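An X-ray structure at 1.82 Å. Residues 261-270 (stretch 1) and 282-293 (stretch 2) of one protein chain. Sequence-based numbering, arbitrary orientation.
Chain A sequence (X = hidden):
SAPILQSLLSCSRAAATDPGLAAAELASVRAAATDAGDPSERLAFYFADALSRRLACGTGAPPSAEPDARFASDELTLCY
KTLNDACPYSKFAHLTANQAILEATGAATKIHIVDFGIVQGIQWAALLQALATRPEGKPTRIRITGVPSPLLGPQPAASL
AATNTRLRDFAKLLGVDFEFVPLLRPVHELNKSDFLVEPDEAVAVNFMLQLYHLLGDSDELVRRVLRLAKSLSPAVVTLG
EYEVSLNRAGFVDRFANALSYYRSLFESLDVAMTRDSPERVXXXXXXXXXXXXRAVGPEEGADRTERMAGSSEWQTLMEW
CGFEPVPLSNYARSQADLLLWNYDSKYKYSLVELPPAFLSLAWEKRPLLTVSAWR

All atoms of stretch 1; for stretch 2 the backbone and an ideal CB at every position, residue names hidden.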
# COMPACT_ATOMS: atom_id res chain seq x y z
N TYR A 261 25.10 3.42 5.34
CA TYR A 261 23.86 2.64 5.22
C TYR A 261 22.74 3.14 6.16
O TYR A 261 21.58 3.45 5.75
CB TYR A 261 24.22 1.19 5.49
CG TYR A 261 23.04 0.24 5.57
CD1 TYR A 261 22.32 -0.17 4.43
CD2 TYR A 261 22.68 -0.26 6.78
CE1 TYR A 261 21.23 -1.04 4.58
CE2 TYR A 261 21.63 -1.13 6.91
CZ TYR A 261 20.92 -1.50 5.83
OH TYR A 261 19.90 -2.38 6.14
N TYR A 262 23.06 3.24 7.45
CA TYR A 262 22.04 3.68 8.40
C TYR A 262 21.68 5.16 8.20
O TYR A 262 20.56 5.56 8.49
CB TYR A 262 22.51 3.38 9.85
CG TYR A 262 22.23 1.92 10.17
CD1 TYR A 262 20.92 1.48 10.36
CD2 TYR A 262 23.26 0.97 10.18
CE1 TYR A 262 20.65 0.14 10.57
CE2 TYR A 262 23.01 -0.34 10.41
CZ TYR A 262 21.68 -0.75 10.60
OH TYR A 262 21.39 -2.07 10.79
N ARG A 263 22.59 5.97 7.68
CA ARG A 263 22.21 7.36 7.36
C ARG A 263 21.05 7.37 6.37
O ARG A 263 20.04 8.06 6.58
CB ARG A 263 23.39 8.15 6.77
CG ARG A 263 23.06 9.65 6.63
CD ARG A 263 24.03 10.43 5.76
NE ARG A 263 23.93 10.05 4.35
CZ ARG A 263 24.67 10.58 3.37
NH1 ARG A 263 25.58 11.53 3.62
NH2 ARG A 263 24.50 10.15 2.12
N SER A 264 21.16 6.56 5.32
CA SER A 264 20.02 6.46 4.37
C SER A 264 18.74 5.96 5.04
O SER A 264 17.66 6.57 4.83
CB SER A 264 20.38 5.55 3.17
OG SER A 264 21.59 6.00 2.61
N LEU A 265 18.81 4.88 5.83
CA LEU A 265 17.61 4.40 6.54
C LEU A 265 16.97 5.48 7.45
O LEU A 265 15.72 5.67 7.48
CB LEU A 265 17.91 3.18 7.42
CG LEU A 265 18.12 1.87 6.66
CD1 LEU A 265 18.59 0.80 7.62
CD2 LEU A 265 16.80 1.48 5.97
N PHE A 266 17.82 6.15 8.23
CA PHE A 266 17.32 7.19 9.16
C PHE A 266 16.65 8.32 8.39
O PHE A 266 15.60 8.81 8.83
CB PHE A 266 18.46 7.75 10.05
CG PHE A 266 18.70 6.91 11.29
CD1 PHE A 266 19.10 5.58 11.19
CD2 PHE A 266 18.53 7.46 12.56
CE1 PHE A 266 19.31 4.81 12.33
CE2 PHE A 266 18.75 6.70 13.70
CZ PHE A 266 19.14 5.39 13.60
N GLU A 267 17.26 8.74 7.28
CA GLU A 267 16.65 9.78 6.45
C GLU A 267 15.28 9.36 5.87
O GLU A 267 14.32 10.15 5.85
CB GLU A 267 17.58 10.17 5.32
CG GLU A 267 18.76 11.02 5.75
CD GLU A 267 19.73 11.29 4.61
OE1 GLU A 267 19.30 11.14 3.43
OE2 GLU A 267 20.93 11.65 4.88
N SER A 268 15.18 8.11 5.42
CA SER A 268 13.87 7.64 4.90
C SER A 268 12.80 7.58 6.01
O SER A 268 11.62 7.78 5.76
CB SER A 268 14.04 6.29 4.21
OG SER A 268 14.20 5.25 5.14
N LEU A 269 13.20 7.34 7.25
CA LEU A 269 12.22 7.44 8.33
C LEU A 269 11.78 8.88 8.55
O LEU A 269 10.63 9.14 8.90
CB LEU A 269 12.77 6.89 9.66
CG LEU A 269 12.94 5.38 9.81
CD1 LEU A 269 13.15 5.00 11.28
CD2 LEU A 269 11.75 4.65 9.23
N ASP A 270 12.73 9.81 8.38
CA ASP A 270 12.46 11.23 8.66
C ASP A 270 11.42 11.81 7.72
O ASP A 270 10.66 12.71 8.09
CB ASP A 270 13.73 12.06 8.51
CG ASP A 270 13.57 13.47 9.07
OD1 ASP A 270 13.09 13.58 10.21
OD2 ASP A 270 13.90 14.45 8.37
N UNK A 282 11.09 3.86 18.61
CA UNK A 282 11.19 2.45 18.88
C UNK A 282 12.00 1.80 17.74
O UNK A 282 12.87 0.99 18.00
CB UNK A 282 9.80 1.82 19.02
N UNK A 283 11.69 2.15 16.50
CA UNK A 283 12.43 1.55 15.40
C UNK A 283 13.91 1.91 15.46
O UNK A 283 14.80 1.04 15.38
CB UNK A 283 11.84 1.99 14.06
N UNK A 284 14.17 3.20 15.61
CA UNK A 284 15.54 3.71 15.65
C UNK A 284 16.37 3.10 16.79
O UNK A 284 17.54 2.77 16.62
CB UNK A 284 15.52 5.23 15.79
N UNK A 285 15.76 2.87 17.95
CA UNK A 285 16.51 2.34 19.09
C UNK A 285 16.58 0.82 19.16
O UNK A 285 17.66 0.25 19.30
CB UNK A 285 15.89 2.86 20.39
N UNK A 286 15.43 0.15 19.05
CA UNK A 286 15.33 -1.27 19.29
C UNK A 286 15.60 -2.10 18.07
O UNK A 286 15.94 -3.27 18.18
CB UNK A 286 13.94 -1.61 19.84
N UNK A 287 15.46 -1.52 16.88
CA UNK A 287 15.81 -2.30 15.71
C UNK A 287 17.15 -1.80 15.18
O UNK A 287 18.14 -2.53 15.26
CB UNK A 287 14.72 -2.21 14.64
N UNK A 288 17.21 -0.55 14.71
CA UNK A 288 18.45 -0.05 14.12
C UNK A 288 19.56 0.10 15.16
O UNK A 288 20.71 -0.34 14.93
CB UNK A 288 18.20 1.29 13.43
N UNK A 289 19.25 0.69 16.31
CA UNK A 289 20.28 0.90 17.34
C UNK A 289 20.93 -0.37 17.83
O UNK A 289 22.17 -0.44 18.02
CB UNK A 289 19.67 1.63 18.54
N UNK A 290 20.13 -1.41 18.03
CA UNK A 290 20.70 -2.71 18.40
C UNK A 290 21.60 -3.29 17.30
O UNK A 290 22.65 -3.86 17.58
CB UNK A 290 19.58 -3.70 18.72
N UNK A 291 21.17 -3.16 16.04
CA UNK A 291 22.00 -3.65 14.93
C UNK A 291 23.33 -2.91 14.86
O UNK A 291 24.40 -3.51 14.61
CB UNK A 291 21.25 -3.50 13.60
N UNK A 292 23.26 -1.62 15.09
CA UNK A 292 24.46 -0.77 15.12
C UNK A 292 25.39 -1.26 16.25
O UNK A 292 26.59 -1.42 16.05
CB UNK A 292 24.08 0.70 15.32
N UNK A 293 24.83 -1.51 17.44
CA UNK A 293 25.63 -2.08 18.52
C UNK A 293 26.34 -3.37 18.10
O UNK A 293 27.52 -3.61 18.45
CB UNK A 293 24.74 -2.35 19.74

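The two helices run nearly antiparallel, at 154°, with axes 11.5 Å apart at closest approach.

Position 282 finds nothing of stretch 1 near its CB. Many residues would suit, polar ones included. It is Arg282, which makes no contact here.

Position 283 points toward stretch 1, and its ideal CB lies 4.3 Å from Leu269 CD1. A small or medium apolar side chain fits. It is Val283, whose CG1 packs 3.8 Å from Leu269 CD1.

Position 284 also points toward stretch 1. Its ideal CB is 4.1 Å from Phe266 CE2. An apolar side chain would suit, or a long one with an apolar stem and a polar end. It is Glu284. Its CG lies 3.7 Å from Leu269 CD1. Its carboxylate reaches a water that donates to both Glu284 OE2 (2.6 Å) and Phe266 O (2.9 Å), so the charged end is linked to the opposing backbone.

Position 285 points away from stretch 1, which hardly restricts the choice. It is Arg285. Position 286 is out of reach, and many residues would suit. It is Trp286. Position 287 points sideways and is equally free. It is Met287, a selenomethionine whose end leads away. All three lie in a wider pi-type turn spanning 283-289.

Position 288 points toward stretch 1. Its ideal CB is 3.8 Å from Phe266 CE1 and 3.9 Å from Tyr262 CE1, and beyond them lie Leu265 and Leu269. This apolar hollow would take Leu, Met or Phe. It is Phe288, a knob among those four residues. Leu265 CD1 sits over one face of the Phe288 ring, 4.2 Å from its centroid. Phe288 CD2 is 3.6 Å from Phe266 CE1. Its ring meets those of Tyr262 and Phe266 obliquely.

Position 289 points away, and an ideal CB would clash with Arg285 O at 2.5 Å. Glycine is favoured, and it is Gly289.

Position 290 faces no stretch 1 atoms. Many residues, polar ones included, would suit. It is Glu290.

Position 291 has its ideal CB a tight 3.2 Å from Tyr262 OH. Any residue with a CB comes this close. A long side chain with a polar end could continue past it toward the hydroxyls of Tyr261 and Tyr262. It is Arg291. Arg291 NH1 donates to a water (2.8 Å) that is also hydrogen-bonded to Tyr262 OH (2.8 Å) and Tyr261 OH (3.3 Å).

Position 292 points toward stretch 1; its ideal CB is 5.1 Å from Tyr262 CE2. Ile, Leu, Val or Met would suit. It is Ile292. Ile292 CG1 lies over one face of the Tyr262 ring, 3.9 Å from its centroid.

Position 293 is out of reach of stretch 1. Many residues would suit. It is Gln293.

Stretch 2 282-293: RVERWMFGERIQ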
# COMPACT_ATOMS: atom_id res chain seq x y z
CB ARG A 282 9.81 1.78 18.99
CG ARG A 282 9.89 0.31 19.42
CD ARG A 282 8.51 -0.34 19.59
NE ARG A 282 7.69 0.44 20.51
CZ ARG A 282 6.71 1.28 20.14
NH1 ARG A 282 6.42 1.42 18.85
NH2 ARG A 282 6.02 1.96 21.05
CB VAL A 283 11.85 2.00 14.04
CG1 VAL A 283 12.78 1.54 12.88
CG2 VAL A 283 10.44 1.43 13.88
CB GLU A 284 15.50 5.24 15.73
CG GLU A 284 15.03 5.88 14.38
CD GLU A 284 14.64 7.33 14.52
OE1 GLU A 284 14.45 7.76 15.67
OE2 GLU A 284 14.53 8.03 13.49
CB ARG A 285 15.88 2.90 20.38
CG ARG A 285 16.45 2.29 21.62
CD ARG A 285 15.80 2.86 22.84
NE ARG A 285 16.47 2.33 24.04
CZ ARG A 285 16.12 2.61 25.30
NH1 ARG A 285 15.09 3.42 25.53
NH2 ARG A 285 16.78 2.08 26.32
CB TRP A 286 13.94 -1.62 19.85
CG TRP A 286 13.83 -1.05 21.21
CD1 TRP A 286 13.02 -0.01 21.63
CD2 TRP A 286 14.64 -1.41 22.33
NE1 TRP A 286 13.26 0.25 22.96
CE2 TRP A 286 14.25 -0.59 23.41
CE3 TRP A 286 15.65 -2.36 22.52
CZ2 TRP A 286 14.84 -0.70 24.68
CZ3 TRP A 286 16.25 -2.47 23.79
CH2 TRP A 286 15.83 -1.65 24.85
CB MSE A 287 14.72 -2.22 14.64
CG MSE A 287 15.04 -3.10 13.45
SE MSE A 287 13.53 -3.04 12.16
CE MSE A 287 12.62 -4.74 12.71
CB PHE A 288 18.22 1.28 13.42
CG PHE A 288 17.24 1.22 12.26
CD1 PHE A 288 16.94 0.03 11.63
CD2 PHE A 288 16.67 2.38 11.79
CE1 PHE A 288 16.05 0.00 10.56
CE2 PHE A 288 15.79 2.36 10.71
CZ PHE A 288 15.50 1.19 10.11
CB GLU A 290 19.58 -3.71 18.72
CG GLU A 290 18.85 -3.33 20.00
CD GLU A 290 19.77 -3.49 21.20
OE1 GLU A 290 20.05 -4.65 21.56
OE2 GLU A 290 20.29 -2.46 21.71
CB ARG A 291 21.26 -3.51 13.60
CG ARG A 291 20.11 -4.54 13.54
CD ARG A 291 19.14 -4.25 12.38
NE ARG A 291 18.02 -5.21 12.43
CZ ARG A 291 17.08 -5.31 11.50
NH1 ARG A 291 17.09 -4.49 10.45
NH2 ARG A 291 16.11 -6.21 11.64
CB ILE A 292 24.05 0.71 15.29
CG1 ILE A 292 23.41 1.22 13.98
CG2 ILE A 292 25.25 1.63 15.59
CD1 ILE A 292 22.56 2.49 14.20
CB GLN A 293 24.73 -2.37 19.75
CG GLN A 293 24.19 -1.13 20.41
CD GLN A 293 25.23 -0.46 21.29
OE1 GLN A 293 26.22 -1.10 21.68
NE2 GLN A 293 25.03 0.83 21.60
O HOH W 1 19.13 -2.87 9.30
O HOH W 2 15.69 9.39 11.62
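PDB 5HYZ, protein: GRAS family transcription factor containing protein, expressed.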